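Local coordinates for histidine kinase (Caulobacter vibrioides, PDB 6TNE), which probably accepts and passes on phosphoryl groups through the receiver domain of the hybrid histidine kinase CckA, at residues 78-83 and 99-104. Residues are numbered along the deposited sequence; the frame is centred on the assembly and turned at random.
Sequences MFISGY and TFLPKP
Lys103 reaches across from the end of its strand to the neighbouring one, where Ser81 and Gly82 lie. Its CB rests 3.7 Å from Gly82 N, and CG sits near the backbone N and C of Ser81, so these two carbons line the Ser81-Gly82 backbone. A bend at chi3 (-108°) then sets CE 4.1 Å from Ile80 CG1 and close to Ser81 CA. NZ, at the tip, forms salt bridges with Glu7 and Asp53; a long chain ending in a cation suits this place, since it can line the strand end and still reach the acids. In receiver domains such a lysine, following the fifth strand and preceding a cis proline, here Pro104, belongs to the phosphorylation site, and Lys103 probably does so too.

Behind it, the strands pair in parallel. Phe79 N donates to Thr99 O and Leu101 N to Phe79 O, both at 2.8 Å. Ser81 N to Leu101 O is weak at 3.5 Å, whereas Lys103 N meets Ser81 O at 2.9 Å from above the carbonyl plane. Pro102, without an N-H, suits an edge strand.

Side chains alternate between the faces. Phe79 and Phe100 lie side by side, Phe100 CD2 4.0 Å from Phe79 CB. On the other face, Met78 SD approaches Leu101 CD2, and Ile80 CG2 meets Leu101 CB, flexible and branched chains filling a buried layer.

Met78 and Leu101 pack on helix 107-118, while Phe79 faces helix 61-72, so the two helices cover opposite faces. Within the sheet, strand 77-81 is flanked by strand 49-53 and strand 98-102, the latter an outer strand of the five-stranded parallel sheet in this CheY-like fold.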
ATOM      1  N   MET A  78      -2.321  -4.618   2.396  1.00 13.07           N
ATOM      2  CA  MET A  78      -1.512  -5.662   1.791  1.00 12.04           C
ATOM      3  C   MET A  78      -0.061  -5.333   2.032  1.00 11.62           C
ATOM      4  O   MET A  78       0.423  -4.264   1.606  1.00 12.54           O
ATOM      5  CB  MET A  78      -1.765  -5.674   0.307  1.00 14.62           C
ATOM      6  CG  MET A  78      -0.986  -6.713  -0.418  1.00 18.83           C
ATOM      7  SD  MET A  78      -1.422  -6.932  -2.134  1.00 30.80           S
ATOM      8  CE  MET A  78      -1.336  -5.328  -2.817  1.00 44.70           C
ATOM      9  N   PHE A  79       0.639  -6.191   2.749  1.00 11.48           N
ATOM     10  CA  PHE A  79       2.066  -6.055   2.965  1.00 11.62           C
ATOM     11  C   PHE A  79       2.817  -6.805   1.899  1.00 12.72           C
ATOM     12  O   PHE A  79       2.406  -7.891   1.492  1.00 14.39           O
ATOM     13  CB  PHE A  79       2.441  -6.588   4.340  1.00 12.83           C
ATOM     14  CG  PHE A  79       1.993  -5.691   5.450  1.00 12.38           C
ATOM     15  CD1 PHE A  79       2.477  -4.367   5.537  1.00 13.12           C
ATOM     16  CD2 PHE A  79       1.060  -6.117   6.368  1.00 14.67           C
ATOM     17  CE1 PHE A  79       2.033  -3.505   6.543  1.00 13.87           C
ATOM     18  CE2 PHE A  79       0.602  -5.250   7.356  1.00 15.92           C
ATOM     19  CZ  PHE A  79       1.090  -3.965   7.445  1.00 15.10           C
ATOM     20  N   ILE A  80       3.934  -6.247   1.488  1.00 12.99           N
ATOM     21  CA  ILE A  80       4.822  -6.852   0.513  1.00 13.52           C
ATOM     22  C   ILE A  80       6.208  -6.957   1.136  1.00 12.99           C
ATOM     23  O   ILE A  80       6.641  -6.071   1.875  1.00 14.34           O
ATOM     24  CB  ILE A  80       4.838  -6.079  -0.824  1.00 13.82           C
ATOM     25  CG1 ILE A  80       5.358  -4.643  -0.705  1.00 14.25           C
ATOM     26  CG2 ILE A  80       3.415  -6.076  -1.461  1.00 17.42           C
ATOM     27  CD1 ILE A  80       5.459  -3.930  -1.999  1.00 17.00           C
ATOM     28  N   SER A  81       6.925  -8.035   0.827  1.00 13.98           N
ATOM     29  CA  SER A  81       8.297  -8.141   1.331  1.00 17.02           C
ATOM     30  C   SER A  81       8.989  -9.288   0.632  1.00 18.38           C
ATOM     31  O   SER A  81       8.346 -10.270   0.243  1.00 19.56           O
ATOM     32  CB  SER A  81       8.387  -8.434   2.842  1.00 19.46           C
ATOM     33  OG  SER A  81       9.745  -8.414   3.284  1.00 21.17           O
ATOM     34  N   GLY A  82      10.324  -9.162   0.508  1.00 20.39           N
ATOM     35  CA  GLY A  82      11.164 -10.258   0.061  1.00 26.01           C
ATOM     36  C   GLY A  82      11.462 -11.268   1.133  1.00 28.09           C
ATOM     37  O   GLY A  82      12.033 -12.319   0.827  1.00 30.62           O
ATOM     38  N   TYR A  83      11.125 -10.956   2.396  1.00 25.80           N
ATOM     39  CA  TYR A  83      11.242 -11.894   3.513  1.00 32.02           C
ATOM     40  C   TYR A  83      10.046 -12.825   3.732  1.00 37.03           C
ATOM     41  O   TYR A  83       8.891 -12.414   3.617  1.00 33.45           O
ATOM     42  CB  TYR A  83      11.536 -11.099   4.767  1.00 28.64           C
ATOM     43  CG  TYR A  83      12.845 -10.376   4.582  1.00 37.43           C
ATOM     44  CD1 TYR A  83      14.051 -10.997   4.863  1.00 40.24           C
ATOM     45  CD2 TYR A  83      12.878  -9.094   4.036  1.00 42.56           C
ATOM     46  CE1 TYR A  83      15.249 -10.343   4.649  1.00 42.60           C
ATOM     47  CE2 TYR A  83      14.063  -8.443   3.796  1.00 38.79           C
ATOM     48  CZ  TYR A  83      15.251  -9.065   4.113  1.00 46.20           C
ATOM     49  OH  TYR A  83      16.444  -8.410   3.888  1.00 51.41           O
ATOM     50  N   THR A  99      -3.265  -8.798   4.383  1.00 14.39           N
ATOM     51  CA  THR A  99      -2.765  -9.813   3.468  1.00 14.21           C
ATOM     52  C   THR A  99      -1.280  -9.598   3.235  1.00 13.31           C
ATOM     53  O   THR A  99      -0.710  -8.545   3.605  1.00 13.84           O
ATOM     54  CB  THR A  99      -3.538  -9.805   2.134  1.00 15.27           C
ATOM     55  OG1 THR A  99      -3.332  -8.562   1.467  1.00 16.14           O
ATOM     56  CG2 THR A  99      -5.022 -10.076   2.297  1.00 17.07           C
ATOM     57  N   PHE A 100      -0.651 -10.529   2.513  0.51 14.92           N
ATOM     58  CA  PHE A 100       0.804 -10.572   2.321  0.51 16.02           C
ATOM     59  C   PHE A 100       1.128 -11.114   0.948  0.51 16.80           C
ATOM     60  O   PHE A 100       0.747 -12.258   0.644  0.51 17.77           O
ATOM     61  CB  PHE A 100       1.435 -11.516   3.318  0.51 21.86           C
ATOM     62  CG  PHE A 100       1.123 -11.192   4.709  0.51 17.24           C
ATOM     63  CD1 PHE A 100      -0.002 -11.712   5.320  0.51 19.08           C
ATOM     64  CD2 PHE A 100       1.973 -10.368   5.432  0.51 18.49           C
ATOM     65  CE1 PHE A 100      -0.301 -11.420   6.625  0.51 21.89           C
ATOM     66  CE2 PHE A 100       1.678 -10.066   6.743  0.51 21.13           C
ATOM     67  CZ  PHE A 100       0.541 -10.604   7.337  0.51 21.27           C
ATOM     68  N   LEU A 101       1.900 -10.351   0.177  1.00 15.74           N
ATOM     69  CA  LEU A 101       2.289 -10.732  -1.186  1.00 17.19           C
ATOM     70  C   LEU A 101       3.811 -10.716  -1.228  1.00 18.36           C
ATOM     71  O   LEU A 101       4.426  -9.700  -0.883  1.00 17.85           O
ATOM     72  CB  LEU A 101       1.693  -9.762  -2.218  1.00 21.74           C
ATOM     73  CG  LEU A 101       1.927  -9.929  -3.733  1.00 24.18           C
ATOM     74  CD1 LEU A 101       1.190 -11.167  -4.176  1.00 29.08           C
ATOM     75  CD2 LEU A 101       1.502  -8.693  -4.573  1.00 29.63           C
ATOM     76  N   PRO A 102       4.470 -11.816  -1.598  1.00 19.57           N
ATOM     77  CA  PRO A 102       5.936 -11.800  -1.601  1.00 23.21           C
ATOM     78  C   PRO A 102       6.478 -10.971  -2.756  1.00 21.96           C
ATOM     79  O   PRO A 102       5.924 -10.931  -3.856  1.00 27.44           O
ATOM     80  CB  PRO A 102       6.310 -13.285  -1.761  1.00 25.45           C
ATOM     81  CG  PRO A 102       5.167 -13.854  -2.495  1.00 27.42           C
ATOM     82  CD  PRO A 102       3.924 -13.118  -1.997  1.00 22.41           C
ATOM     83  N   LYS A 103       7.632 -10.349  -2.526  1.00 22.35           N
ATOM     84  CA  LYS A 103       8.481  -9.793  -3.568  1.00 23.81           C
ATOM     85  C   LYS A 103       9.459 -10.857  -4.056  1.00 27.66           C
ATOM     86  O   LYS A 103       9.842 -11.752  -3.299  1.00 29.11           O
ATOM     87  CB  LYS A 103       9.255  -8.602  -3.018  1.00 27.12           C
ATOM     88  CG  LYS A 103       8.402  -7.340  -2.851  1.00 27.03           C
ATOM     89  CD  LYS A 103       9.251  -6.059  -2.783  1.00 29.61           C
ATOM     90  CE  LYS A 103       9.275  -5.510  -1.420  1.00 24.79           C
ATOM     91  NZ  LYS A 103      10.146  -4.296  -1.305  1.00 20.69           N
ATOM     92  N   PRO A 104       9.900 -10.793  -5.322  1.00 28.01           N
ATOM     93  CA  PRO A 104       9.546  -9.796  -6.344  1.00 27.83           C
ATOM     94  C   PRO A 104       8.092  -9.891  -6.775  1.00 28.38           C
ATOM     95  O   PRO A 104       7.564 -10.997  -6.882  1.00 29.83           O
ATOM     96  CB  PRO A 104      10.465 -10.152  -7.516  1.00 29.78           C
ATOM     97  CG  PRO A 104      10.858 -11.573  -7.265  1.00 31.14           C
ATOM     98  CD  PRO A 104      10.928 -11.736  -5.808  1.00 30.01           C
TER